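Glyco_hydro_cc domain-containing protein (Pseudomonas viridiflava, PDB 6UAV) hydrolyses internal linkages of beta-1,3-glucans, acting as an endo-beta-1,3-glucanase of glycoside hydrolase family 128 (subgroup II) with a TIM-barrel catalytic domain. Local coordinates at residues A16-L21 with G46-D51; Q100-L105 with D137-A142; D131-L136 with S174-P179; I154-F159 with D219-A224; N187-T190 with G194-I197. All coordinates share one frame; numbering follows the deposited sequence.

Interaction 1 (A16-L21 with G46-D51); sequences ADLSAL and GQYNVD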
# COMPACT_ATOMS: atom_id res chain seq x y z
N ALA A 16 -16.22 15.12 -1.66
CA ALA A 16 -15.57 16.23 -2.40
C ALA A 16 -14.11 15.85 -2.73
O ALA A 16 -13.62 16.18 -3.81
CB ALA A 16 -15.64 17.47 -1.61
N ASP A 17 -13.41 15.23 -1.79
CA ASP A 17 -12.03 14.76 -2.03
C ASP A 17 -12.03 13.69 -3.12
O ASP A 17 -11.13 13.67 -3.92
CB ASP A 17 -11.39 14.24 -0.75
CG ASP A 17 -10.93 15.31 0.20
OD1 ASP A 17 -10.72 16.51 -0.24
OD2 ASP A 17 -10.65 14.93 1.35
N LEU A 18 -13.01 12.79 -3.16
CA LEU A 18 -13.13 11.85 -4.33
C LEU A 18 -13.36 12.58 -5.65
O LEU A 18 -12.77 12.13 -6.65
CB LEU A 18 -14.24 10.84 -4.08
CG LEU A 18 -13.93 9.83 -3.00
CD1 LEU A 18 -15.17 8.99 -2.72
CD2 LEU A 18 -12.73 8.99 -3.35
N SER A 19 -14.17 13.64 -5.72
CA SER A 19 -14.37 14.39 -6.98
C SER A 19 -12.99 14.84 -7.47
O SER A 19 -12.64 14.62 -8.68
CB SER A 19 -15.27 15.59 -6.80
OG SER A 19 -16.64 15.22 -6.63
N ALA A 20 -12.18 15.39 -6.56
CA ALA A 20 -10.86 15.99 -6.89
C ALA A 20 -9.91 14.87 -7.38
O ALA A 20 -9.24 15.03 -8.44
CB ALA A 20 -10.36 16.72 -5.65
N LEU A 21 -9.89 13.75 -6.65
CA LEU A 21 -8.90 12.66 -6.89
C LEU A 21 -9.30 11.83 -8.10
O LEU A 21 -8.42 11.28 -8.72
CB LEU A 21 -8.78 11.76 -5.67
CG LEU A 21 -8.11 12.40 -4.46
CD1 LEU A 21 -8.35 11.55 -3.26
CD2 LEU A 21 -6.63 12.68 -4.70
N GLY A 46 -19.44 3.47 -8.46
CA GLY A 46 -20.28 3.82 -9.61
C GLY A 46 -20.12 5.26 -10.03
O GLY A 46 -20.18 5.50 -11.22
N GLN A 47 -20.02 6.21 -9.12
CA GLN A 47 -20.03 7.66 -9.48
C GLN A 47 -18.62 8.15 -9.82
O GLN A 47 -18.51 8.93 -10.72
CB GLN A 47 -20.56 8.52 -8.33
CG GLN A 47 -20.57 10.03 -8.65
CD GLN A 47 -21.35 10.42 -9.88
OE1 GLN A 47 -22.24 9.70 -10.37
NE2 GLN A 47 -20.99 11.59 -10.43
N TYR A 48 -17.58 7.77 -9.07
CA TYR A 48 -16.21 8.31 -9.20
C TYR A 48 -15.31 7.30 -9.92
O TYR A 48 -14.16 7.65 -10.24
CB TYR A 48 -15.65 8.62 -7.82
CG TYR A 48 -16.49 9.59 -7.03
CD1 TYR A 48 -16.41 10.95 -7.23
CD2 TYR A 48 -17.31 9.16 -6.02
CE1 TYR A 48 -17.20 11.84 -6.50
CE2 TYR A 48 -18.12 10.00 -5.30
CZ TYR A 48 -18.03 11.36 -5.48
OH TYR A 48 -18.82 12.16 -4.71
N ASN A 49 -15.77 6.07 -10.16
CA ASN A 49 -14.91 5.01 -10.76
C ASN A 49 -13.63 4.88 -9.93
O ASN A 49 -12.50 4.86 -10.46
CB ASN A 49 -14.68 5.30 -12.24
CG ASN A 49 -14.00 4.12 -12.91
OD1 ASN A 49 -14.12 2.97 -12.45
ND2 ASN A 49 -13.33 4.42 -14.02
N VAL A 50 -13.78 4.77 -8.62
CA VAL A 50 -12.66 4.46 -7.68
C VAL A 50 -13.05 3.20 -6.91
O VAL A 50 -14.27 2.90 -6.76
CB VAL A 50 -12.30 5.65 -6.76
CG1 VAL A 50 -11.86 6.86 -7.57
CG2 VAL A 50 -13.48 6.03 -5.89
N ASP A 51 -12.05 2.42 -6.53
CA ASP A 51 -12.30 1.26 -5.64
C ASP A 51 -11.51 1.42 -4.35
O ASP A 51 -10.45 2.01 -4.34
CB ASP A 51 -12.08 -0.08 -6.34
CG ASP A 51 -10.67 -0.37 -6.77
OD1 ASP A 51 -10.28 0.18 -7.82
OD2 ASP A 51 -9.99 -1.16 -6.05
O HOH W 1 -18.27 14.76 -4.49
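Leu18 and Tyr48 join two outer elements of the TIM barrel: helix 15-22, which follows strand 6-9, and the short helix 44-48, which leads into strand 51-56. The tight part is a CH-pi contact. Leu18 CB sits almost exactly over the middle of the Tyr48 ring, 3.7 Å from its centroid and 6° off the normal, and the leucine branch then runs across the face so that CD1 comes 3.9 Å from Tyr48 CD2. On the opposite face lies Gln47 CG, 4.1 Å above the ring plane, so the ring is held flat between a leucine from the other helix and its own neighbour in sequence. Tyr48 has CG anti to the carbonyl carbon (chi1 -58°), which sends the ring across to helix 15-22. Deeper in, the contact continues more loosely through Leu18 CD2 and Val50 CG2, 4.0 Å apart; Val12 and Leu39 also cover Leu18, while Met25 and Trp28 cover Val50. Asn49, just past the helix end and with positive phi, carries the chain round to Val50, whose side chain points toward Leu18. The outer side is different in character. Ser19, on the surface, brings OG to the ring edge, in plane and 3.4 Å from Tyr48 CE1. Beyond that edge a single water bridges the helices, 2.7 Å from Ser19 OG and 2.7 Å from Tyr48 OH.

Interaction 2 (Q100-L105 with D137-A142); sequences QLWPRL and DAFYAA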
# COMPACT_ATOMS: atom_id res chain seq x y z
N GLN A 100 1.84 -17.67 12.13
CA GLN A 100 0.67 -18.13 12.93
C GLN A 100 -0.63 -17.52 12.38
O GLN A 100 -1.69 -18.23 12.32
CB GLN A 100 0.88 -17.80 14.42
CG GLN A 100 -0.26 -18.23 15.34
CD GLN A 100 0.20 -18.29 16.79
OE1 GLN A 100 1.26 -17.82 17.15
NE2 GLN A 100 -0.59 -18.84 17.67
N LEU A 101 -0.64 -16.25 12.01
CA LEU A 101 -1.84 -15.57 11.44
C LEU A 101 -2.17 -16.16 10.07
O LEU A 101 -3.33 -16.14 9.66
CB LEU A 101 -1.58 -14.06 11.37
CG LEU A 101 -2.69 -13.21 10.76
CD1 LEU A 101 -3.96 -13.31 11.58
CD2 LEU A 101 -2.26 -11.77 10.61
N TRP A 102 -1.17 -16.54 9.30
CA TRP A 102 -1.33 -16.65 7.83
C TRP A 102 -2.47 -17.57 7.45
O TRP A 102 -3.22 -17.26 6.51
CB TRP A 102 0.00 -17.03 7.15
CG TRP A 102 0.07 -16.48 5.76
CD1 TRP A 102 -0.12 -17.13 4.55
CD2 TRP A 102 0.26 -15.11 5.44
NE1 TRP A 102 -0.02 -16.23 3.53
CE2 TRP A 102 0.19 -14.99 4.03
CE3 TRP A 102 0.47 -13.95 6.19
CZ2 TRP A 102 0.36 -13.77 3.36
CZ3 TRP A 102 0.69 -12.76 5.52
CH2 TRP A 102 0.64 -12.68 4.14
N PRO A 103 -2.64 -18.76 8.08
CA PRO A 103 -3.73 -19.67 7.66
C PRO A 103 -5.12 -19.01 7.74
O PRO A 103 -5.99 -19.35 6.93
CB PRO A 103 -3.59 -20.88 8.61
CG PRO A 103 -2.06 -20.86 8.96
CD PRO A 103 -1.78 -19.38 9.11
N ARG A 104 -5.34 -18.15 8.72
CA ARG A 104 -6.60 -17.33 8.84
C ARG A 104 -6.80 -16.46 7.58
O ARG A 104 -7.94 -16.37 7.08
CB ARG A 104 -6.56 -16.51 10.13
CG ARG A 104 -6.79 -17.36 11.37
CD ARG A 104 -6.51 -16.57 12.63
NE ARG A 104 -7.34 -15.40 12.86
CZ ARG A 104 -7.07 -14.51 13.80
NH1 ARG A 104 -6.05 -14.75 14.61
NH2 ARG A 104 -7.86 -13.45 13.99
N LEU A 105 -5.73 -15.85 7.06
CA LEU A 105 -5.76 -15.05 5.81
C LEU A 105 -5.99 -15.96 4.63
O LEU A 105 -6.77 -15.59 3.73
CB LEU A 105 -4.48 -14.23 5.69
CG LEU A 105 -4.17 -13.37 6.91
CD1 LEU A 105 -2.90 -12.65 6.67
CD2 LEU A 105 -5.29 -12.36 7.23
N ASP A 137 12.46 -14.19 4.55
CA ASP A 137 13.07 -15.53 4.59
C ASP A 137 12.54 -16.28 5.82
O ASP A 137 12.15 -17.48 5.69
CB ASP A 137 14.58 -15.47 4.60
CG ASP A 137 15.22 -15.14 3.26
OD1 ASP A 137 14.46 -15.10 2.22
OD2 ASP A 137 16.46 -14.97 3.27
N ALA A 138 12.58 -15.62 6.96
CA ALA A 138 12.20 -16.27 8.23
C ALA A 138 10.71 -16.61 8.22
O ALA A 138 10.34 -17.69 8.72
CB ALA A 138 12.54 -15.37 9.37
N PHE A 139 9.87 -15.70 7.69
CA PHE A 139 8.41 -15.93 7.61
C PHE A 139 8.14 -17.12 6.70
O PHE A 139 7.37 -18.03 7.11
CB PHE A 139 7.76 -14.64 7.07
CG PHE A 139 6.37 -14.80 6.56
CD1 PHE A 139 5.34 -15.18 7.40
CD2 PHE A 139 6.11 -14.65 5.21
CE1 PHE A 139 4.06 -15.36 6.90
CE2 PHE A 139 4.83 -14.83 4.71
CZ PHE A 139 3.80 -15.17 5.57
N TYR A 140 8.79 -17.18 5.55
CA TYR A 140 8.65 -18.35 4.65
C TYR A 140 9.08 -19.64 5.37
O TYR A 140 8.38 -20.65 5.35
CB TYR A 140 9.50 -18.16 3.39
CG TYR A 140 8.80 -17.60 2.18
CD1 TYR A 140 8.60 -16.22 2.06
CD2 TYR A 140 8.40 -18.41 1.14
CE1 TYR A 140 8.05 -15.66 0.94
CE2 TYR A 140 7.83 -17.86 0.00
CZ TYR A 140 7.67 -16.49 -0.09
OH TYR A 140 7.09 -15.93 -1.18
N ALA A 141 10.19 -19.61 6.10
CA ALA A 141 10.71 -20.81 6.79
C ALA A 141 9.75 -21.22 7.92
O ALA A 141 9.59 -22.42 8.14
CB ALA A 141 12.10 -20.52 7.27
N ALA A 142 9.16 -20.24 8.62
CA ALA A 142 8.24 -20.50 9.75
C ALA A 142 6.97 -21.13 9.19
O ALA A 142 6.48 -22.15 9.71
CB ALA A 142 7.93 -19.26 10.50
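Trp102, whose indole receives the ring of Phe139, has its polar NE1 hydrogen-bonded to the backbone O of Gln153. The bond holds the pyrrole edge of the buried indole and fixes its rotation; Phe139 meets one face. It comes in edge first: CZ sits over the indole where its two rings are fused, 3.5 Å from Trp102 CD2, with Phe139 CE1 following at 3.9 Å from Trp102 CE3. The phenyl and the six-membered ring of Trp102 have centroids 5.0 Å apart and planes at 68°, a T-shaped pair with Phe139 as the stem. Both side chains reach out from their helices with CG opposite the backbone N (chi1 -151° in Trp102, 164° in Phe139), and they meet at about a right angle. The other face of the indole is taken by Leu105 CD1, 3.6 Å above the plane and toward the rim, so Trp102 is filled in from both sides. Val81, Leu116 and Pro119 pack on it from the sheet. Phe139 in turn lies against the Trp135 ring and Ala98. Pro103 lacks the N-H that would tie it to the preceding turn, and helix 95-112 is kinked here. The Trp102 indole, carried by helix 95-112, fills the space toward helix 132-146 and rests on strands 78-81 and 115-121, as in the helix-sheet layer of a TIM barrel.

Interaction 3 (D131-L136 with S174-P179); sequences DPVAWL and SRYGKP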
# COMPACT_ATOMS: atom_id res chain seq x y z
N ASP A 131 16.28 -5.79 7.69
CA ASP A 131 16.33 -6.14 6.26
C ASP A 131 15.06 -6.90 5.96
O ASP A 131 14.85 -7.98 6.54
CB ASP A 131 17.53 -7.02 5.94
CG ASP A 131 17.67 -7.38 4.47
OD1 ASP A 131 16.76 -7.15 3.68
OD2 ASP A 131 18.79 -7.86 4.13
N PRO A 132 14.19 -6.42 5.05
CA PRO A 132 12.95 -7.14 4.77
C PRO A 132 13.18 -8.53 4.20
O PRO A 132 12.30 -9.40 4.31
CB PRO A 132 12.24 -6.25 3.74
CG PRO A 132 13.32 -5.37 3.18
CD PRO A 132 14.28 -5.14 4.33
N VAL A 133 14.35 -8.75 3.62
CA VAL A 133 14.74 -10.07 3.09
C VAL A 133 14.91 -11.02 4.26
O VAL A 133 14.50 -12.18 4.19
CB VAL A 133 15.98 -10.01 2.17
CG1 VAL A 133 16.50 -11.41 1.84
CG2 VAL A 133 15.63 -9.33 0.87
N ALA A 134 15.54 -10.57 5.34
CA ALA A 134 15.73 -11.46 6.50
C ALA A 134 14.35 -11.76 7.07
O ALA A 134 14.09 -12.93 7.42
CB ALA A 134 16.58 -10.80 7.55
N TRP A 135 13.48 -10.78 7.18
CA TRP A 135 12.14 -11.02 7.76
C TRP A 135 11.37 -12.00 6.86
O TRP A 135 10.81 -12.99 7.38
CB TRP A 135 11.43 -9.68 8.07
CG TRP A 135 10.15 -9.85 8.85
CD1 TRP A 135 10.01 -9.70 10.18
CD2 TRP A 135 8.92 -10.37 8.36
NE1 TRP A 135 8.72 -10.02 10.56
CE2 TRP A 135 8.02 -10.45 9.44
CE3 TRP A 135 8.45 -10.74 7.07
CZ2 TRP A 135 6.73 -10.95 9.33
CZ3 TRP A 135 7.15 -11.19 6.94
CH2 TRP A 135 6.31 -11.29 8.06
N LEU A 136 11.33 -11.76 5.57
CA LEU A 136 10.55 -12.62 4.65
C LEU A 136 11.14 -14.02 4.59
O LEU A 136 10.34 -14.97 4.56
CB LEU A 136 10.48 -12.01 3.26
CG LEU A 136 9.54 -10.81 3.06
CD1 LEU A 136 9.84 -10.14 1.74
CD2 LEU A 136 8.09 -11.23 3.15
N SER A 174 12.67 -9.06 -5.75
CA SER A 174 12.18 -9.93 -6.84
C SER A 174 12.62 -11.37 -6.58
O SER A 174 11.96 -12.28 -7.16
CB SER A 174 12.57 -9.44 -8.21
OG SER A 174 13.96 -9.40 -8.41
N ARG A 175 13.64 -11.59 -5.70
CA ARG A 175 14.15 -12.95 -5.44
C ARG A 175 13.00 -13.90 -5.09
O ARG A 175 13.18 -15.10 -5.29
CB ARG A 175 15.18 -12.95 -4.32
CG ARG A 175 14.66 -12.43 -3.00
CD ARG A 175 15.74 -11.94 -2.08
NE ARG A 175 16.44 -13.12 -1.67
CZ ARG A 175 17.75 -13.21 -1.44
NH1 ARG A 175 18.54 -12.15 -1.58
NH2 ARG A 175 18.26 -14.39 -1.08
N TYR A 176 11.85 -13.39 -4.60
CA TYR A 176 10.71 -14.26 -4.17
C TYR A 176 9.88 -14.66 -5.39
O TYR A 176 8.98 -15.49 -5.23
CB TYR A 176 9.88 -13.59 -3.06
CG TYR A 176 10.72 -13.34 -1.84
CD1 TYR A 176 11.09 -14.40 -1.01
CD2 TYR A 176 11.29 -12.12 -1.60
CE1 TYR A 176 11.92 -14.21 0.07
CE2 TYR A 176 12.11 -11.90 -0.51
CZ TYR A 176 12.44 -12.95 0.32
OH TYR A 176 13.30 -12.77 1.35
N GLY A 177 10.10 -14.04 -6.54
CA GLY A 177 9.35 -14.38 -7.78
C GLY A 177 7.92 -13.86 -7.71
O GLY A 177 7.03 -14.39 -8.43
N LYS A 178 7.66 -12.86 -6.86
CA LYS A 178 6.32 -12.29 -6.67
C LYS A 178 6.24 -10.86 -7.20
O LYS A 178 7.19 -10.05 -7.03
CB LYS A 178 6.03 -12.21 -5.17
CG LYS A 178 5.98 -13.54 -4.45
CD LYS A 178 5.05 -14.59 -5.08
CE LYS A 178 5.05 -15.83 -4.21
NZ LYS A 178 3.92 -16.72 -4.54
N PRO A 179 5.12 -10.52 -7.86
CA PRO A 179 4.84 -9.13 -8.21
C PRO A 179 4.43 -8.33 -6.96
O PRO A 179 4.30 -8.87 -5.86
CB PRO A 179 3.72 -9.24 -9.23
CG PRO A 179 2.98 -10.44 -8.74
CD PRO A 179 4.06 -11.42 -8.33
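Tyr176 pushes its hydroxyl end against the first turns of helix 132-146. The OH makes a close contact, 3.1 Å, with Val133 O, which lies near the ring plane, and comes 3.5 Å from Leu136 CB, while Leu136 CD1 packs 3.6 Å from Tyr176 CE2. Next to it, Val133 CG1 stands over one face of the Arg175 guanidinium, toward its rim, with 3.9 Å between CG1 and Arg175 NE. Arg175 is bent at chi3, and its CG lies over one face of the Tyr176 ring, so the arginine chain follows the tyrosine to the same valine. The bond that anchors the hydroxyl comes from one turn further on: Tyr176 OH is hydrogen-bonded to Asp137 OD1. Tyr140 of the same helix also lies against the ring. Behind Val133, Asp131 is the N-cap, its OD1 taking the Val133 N-H at 2.9 Å (155°) from well above the carboxylate plane. On the other segment Gly177, with positive phi, turns the chain away toward strand 180-185. The chemistry is thus mixed: carbon contacts with Leu136 and Val133 flank the phenol, and its hydroxyl would help to stabilise a charged Asp137 carboxylate.

Interaction 4 (I154-F159 with D219-A224); sequences IDYLAF and DVFRYA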
# COMPACT_ATOMS: atom_id res chain seq x y z
N ILE A 154 1.19 -16.16 -1.22
CA ILE A 154 1.49 -14.72 -1.42
C ILE A 154 1.16 -14.47 -2.88
O ILE A 154 1.84 -15.00 -3.75
CB ILE A 154 2.93 -14.35 -1.06
CG1 ILE A 154 3.25 -14.54 0.44
CG2 ILE A 154 3.15 -12.86 -1.45
CD1 ILE A 154 4.69 -14.23 0.76
N ASP A 155 0.10 -13.73 -3.13
CA ASP A 155 -0.29 -13.38 -4.52
C ASP A 155 0.58 -12.19 -4.98
O ASP A 155 1.11 -12.25 -6.14
CB ASP A 155 -1.80 -13.18 -4.61
CG ASP A 155 -2.57 -14.43 -4.26
OD1 ASP A 155 -2.43 -15.46 -5.06
OD2 ASP A 155 -3.20 -14.44 -3.15
N TYR A 156 0.77 -11.21 -4.11
CA TYR A 156 1.64 -10.03 -4.37
C TYR A 156 2.32 -9.74 -3.07
O TYR A 156 1.61 -9.76 -2.06
CB TYR A 156 0.84 -8.76 -4.73
CG TYR A 156 0.15 -8.89 -6.05
CD1 TYR A 156 -1.01 -9.61 -6.19
CD2 TYR A 156 0.71 -8.31 -7.17
CE1 TYR A 156 -1.58 -9.77 -7.43
CE2 TYR A 156 0.12 -8.45 -8.41
CZ TYR A 156 -1.04 -9.17 -8.53
OH TYR A 156 -1.54 -9.32 -9.80
N LEU A 157 3.59 -9.38 -3.12
CA LEU A 157 4.23 -8.73 -1.96
C LEU A 157 3.83 -7.25 -1.96
O LEU A 157 3.42 -6.72 -3.01
CB LEU A 157 5.74 -8.87 -2.03
CG LEU A 157 6.27 -10.26 -1.62
CD1 LEU A 157 7.75 -10.35 -1.95
CD2 LEU A 157 6.04 -10.54 -0.12
N ALA A 158 3.95 -6.59 -0.83
CA ALA A 158 3.70 -5.14 -0.77
C ALA A 158 4.97 -4.49 -0.24
O ALA A 158 5.73 -5.13 0.49
CB ALA A 158 2.44 -4.75 -0.03
N PHE A 159 5.17 -3.23 -0.60
CA PHE A 159 6.38 -2.52 -0.22
C PHE A 159 6.05 -1.05 0.01
O PHE A 159 5.20 -0.50 -0.67
CB PHE A 159 7.43 -2.72 -1.32
CG PHE A 159 8.81 -2.39 -0.82
CD1 PHE A 159 9.35 -3.10 0.23
CD2 PHE A 159 9.56 -1.36 -1.35
CE1 PHE A 159 10.59 -2.79 0.75
CE2 PHE A 159 10.80 -1.05 -0.83
CZ PHE A 159 11.31 -1.77 0.22
N ASP A 219 6.05 -5.86 -13.14
CA ASP A 219 5.83 -6.61 -11.85
C ASP A 219 5.22 -5.71 -10.78
O ASP A 219 5.19 -6.09 -9.59
CB ASP A 219 7.10 -7.30 -11.35
CG ASP A 219 8.18 -6.34 -10.92
OD1 ASP A 219 8.01 -5.10 -11.22
OD2 ASP A 219 9.20 -6.79 -10.37
N VAL A 220 4.77 -4.52 -11.15
CA VAL A 220 4.08 -3.61 -10.18
C VAL A 220 2.64 -3.43 -10.64
O VAL A 220 2.44 -2.91 -11.77
CB VAL A 220 4.76 -2.25 -10.05
CG1 VAL A 220 3.88 -1.31 -9.25
CG2 VAL A 220 6.16 -2.35 -9.44
N PHE A 221 1.68 -3.96 -9.89
CA PHE A 221 0.25 -3.92 -10.28
C PHE A 221 -0.40 -2.62 -9.82
O PHE A 221 -1.22 -2.13 -10.55
CB PHE A 221 -0.50 -5.10 -9.64
CG PHE A 221 -1.96 -5.18 -10.01
CD1 PHE A 221 -2.35 -5.67 -11.25
CD2 PHE A 221 -2.95 -4.71 -9.15
CE1 PHE A 221 -3.70 -5.72 -11.60
CE2 PHE A 221 -4.30 -4.80 -9.49
CZ PHE A 221 -4.67 -5.29 -10.73
N ARG A 222 -0.03 -2.09 -8.66
CA ARG A 222 -0.68 -0.90 -8.10
C ARG A 222 0.34 -0.21 -7.19
O ARG A 222 1.32 -0.86 -6.70
CB ARG A 222 -1.96 -1.24 -7.33
CG ARG A 222 -3.21 -1.33 -8.21
CD ARG A 222 -4.56 -1.48 -7.54
NE ARG A 222 -5.65 -1.04 -8.42
CZ ARG A 222 -6.93 -1.03 -8.08
NH1 ARG A 222 -7.31 -1.49 -6.89
NH2 ARG A 222 -7.82 -0.51 -8.91
N TYR A 223 0.16 1.09 -7.07
CA TYR A 223 0.95 1.89 -6.12
C TYR A 223 0.04 2.92 -5.49
O TYR A 223 -0.97 3.28 -6.05
CB TYR A 223 2.17 2.54 -6.80
CG TYR A 223 1.88 3.35 -8.03
CD1 TYR A 223 1.40 4.65 -7.94
CD2 TYR A 223 2.01 2.82 -9.29
CE1 TYR A 223 1.17 5.43 -9.05
CE2 TYR A 223 1.70 3.56 -10.41
CZ TYR A 223 1.23 4.85 -10.29
OH TYR A 223 0.89 5.63 -11.36
N ALA A 224 0.49 3.43 -4.35
CA ALA A 224 -0.27 4.44 -3.63
C ALA A 224 0.67 5.45 -3.02
O ALA A 224 1.54 5.09 -2.21
CB ALA A 224 -1.09 3.77 -2.58
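Tyr156 and Phe221 reach toward each other from two strands of the barrel that are not direct neighbours, 156-161 and 220-225, with strand 180-185 running between them. Their CA atoms are the nearest across the segments and still 8.6 Å apart, so the side chains alone bridge the gap. Tyr156 has CG anti to its carbonyl carbon (chi1 -67°), which turns the ring toward strand 220-225. The phenylalanine takes the extended choice, with CG opposite N (chi1 -178°), and carries its ring outward past the end of the tyrosine. The closest touch is between a ring carbon and a methylene: Tyr156 CE2 to Phe221 CB, 3.6 Å. Further out, Tyr156 OH comes 4.0 Å from Phe221 CD1. The rings sit obliquely, planes at 49° and centroids 5.7 Å apart. Trp181, on the intervening strand, meets both, edge-to-face with Tyr156 and at a shallow angle with Phe221. The backbone of Phe221 is folded more like a helix than a strand, which puts its side chain and that of Arg222 on the same side; Arg222 goes on to a salt bridge with Asp51 of strand 51-56. Both aromatics lie where their strands begin, at the N-terminal end of the barrel. Theirs is a small contact resting on dispersion and on burial of carbon surface, with no directed bond between the two side chains.

Interaction 5 (N187-T190 with G194-I197); sequences NWHT and GLQI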
# COMPACT_ATOMS: atom_id res chain seq x y z
N ASN A 187 9.30 10.69 -1.67
CA ASN A 187 10.70 10.82 -1.25
C ASN A 187 10.86 11.80 -0.10
O ASN A 187 10.65 12.99 -0.30
CB ASN A 187 11.60 11.22 -2.42
CG ASN A 187 13.06 10.93 -2.15
OD1 ASN A 187 13.52 11.03 -1.00
ND2 ASN A 187 13.76 10.52 -3.20
N TRP A 188 11.25 11.28 1.06
CA TRP A 188 11.44 12.04 2.31
C TRP A 188 12.91 12.10 2.69
O TRP A 188 13.22 12.36 3.86
CB TRP A 188 10.59 11.40 3.41
CG TRP A 188 9.11 11.61 3.24
CD1 TRP A 188 8.41 12.02 2.14
CD2 TRP A 188 8.13 11.33 4.25
NE1 TRP A 188 7.06 12.06 2.41
CE2 TRP A 188 6.87 11.67 3.72
CE3 TRP A 188 8.22 10.88 5.57
CZ2 TRP A 188 5.69 11.47 4.45
CZ3 TRP A 188 7.06 10.77 6.32
CH2 TRP A 188 5.82 11.06 5.76
N HIS A 189 13.82 11.98 1.72
CA HIS A 189 15.26 12.15 2.05
C HIS A 189 15.48 13.49 2.77
O HIS A 189 15.00 14.50 2.30
CB HIS A 189 16.11 12.13 0.78
CG HIS A 189 17.54 11.84 1.01
ND1 HIS A 189 17.97 10.52 1.00
CD2 HIS A 189 18.61 12.64 1.20
CE1 HIS A 189 19.29 10.52 1.10
NE2 HIS A 189 19.73 11.83 1.27
N THR A 190 16.17 13.45 3.90
CA THR A 190 16.32 14.60 4.81
C THR A 190 17.80 14.96 5.01
O THR A 190 18.14 16.17 5.26
CB THR A 190 15.62 14.25 6.13
OG1 THR A 190 14.23 14.17 5.82
CG2 THR A 190 15.87 15.28 7.21
N GLY A 194 22.90 17.13 -0.44
CA GLY A 194 22.39 17.56 -1.78
C GLY A 194 21.12 16.86 -2.29
O GLY A 194 20.56 17.51 -3.23
N LEU A 195 20.66 15.71 -1.72
CA LEU A 195 19.51 14.89 -2.21
C LEU A 195 18.25 15.14 -1.36
O LEU A 195 17.21 14.51 -1.65
CB LEU A 195 19.83 13.39 -2.18
CG LEU A 195 20.89 12.90 -3.16
CD1 LEU A 195 21.31 11.49 -2.81
CD2 LEU A 195 20.34 12.99 -4.59
N GLN A 196 18.36 15.96 -0.31
CA GLN A 196 17.21 16.25 0.58
C GLN A 196 16.06 16.80 -0.24
O GLN A 196 16.31 17.62 -1.16
CB GLN A 196 17.55 17.17 1.75
CG GLN A 196 18.09 18.54 1.37
CD GLN A 196 19.59 18.60 1.43
OE1 GLN A 196 20.31 17.83 0.78
NE2 GLN A 196 20.08 19.51 2.27
N ILE A 197 14.84 16.36 0.06
CA ILE A 197 13.62 16.80 -0.67
C ILE A 197 13.01 17.92 0.16
O ILE A 197 12.18 17.62 1.04
CB ILE A 197 12.67 15.64 -0.93
CG1 ILE A 197 13.37 14.48 -1.65
CG2 ILE A 197 11.44 16.13 -1.69
CD1 ILE A 197 13.94 14.87 -3.01
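An Asx turn at Asn187 shapes the loop between strand 180-185 and helix 200-216, and the same asparagine packs against Ile197 as that loop folds back on itself. Asn187 OD1 accepts the His189 N-H at 2.9 Å (161°), in the carbonyl plane, while Ile197 CG1 lies 3.5 Å from that OD1. One strong bond ties the two arms: Ile197 N to His189 O, 2.9 Å and nearly straight at 166°. The same carbonyl also receives a CA-H...O contact from Gln196 CA at 3.3 Å, so two neighbouring residues converge on one oxygen. The His189 side chain extends opposite its backbone N and offers a face to Leu195 CB, a CH-pi contact 4.0 Å from the ring centroid. Both imidazole nitrogens are engaged, ND1 with Asp163 and NE2 with Asp193, which sets the rotation of the ring. Thr190 OG1 donates to Trp188 O at 2.9 Å. A bound sulfate, most likely a crystallisation additive, lies about 6 Å from the Asn187 side chain. The loop leaves the C-terminal end of strand 180-185 and leans on helix 200-216, where Ile197 packs on Lys202, Gln203 and Gln206, and Asn187 O and ND2 bond to Gln203 and Gln206.

Overall arrangement
All five contacts belong to one eight-stranded parallel barrel. Interaction 1 closes along the chain before any other opens; the segments of 2 and 3, and of 3 and 4, interleave in sequence, and those of 5 fall between those of 4. Interactions 2, 3 and 4 form a connected group: 2 and 3 share helix 132-146, centres 13 Å apart, and 3 touches 4, centres 12 Å apart, where Pro179 pairs with Leu157. Interaction 1 lies across the barrel, its centre 36 Å from that of interaction 2, yet the Asp51-Arg222 salt bridge links it to interaction 4. Interaction 5 touches none. Together they tie outer helices to one another, two strands that flank strand 180-185, and a loop at the barrel's C-terminal end.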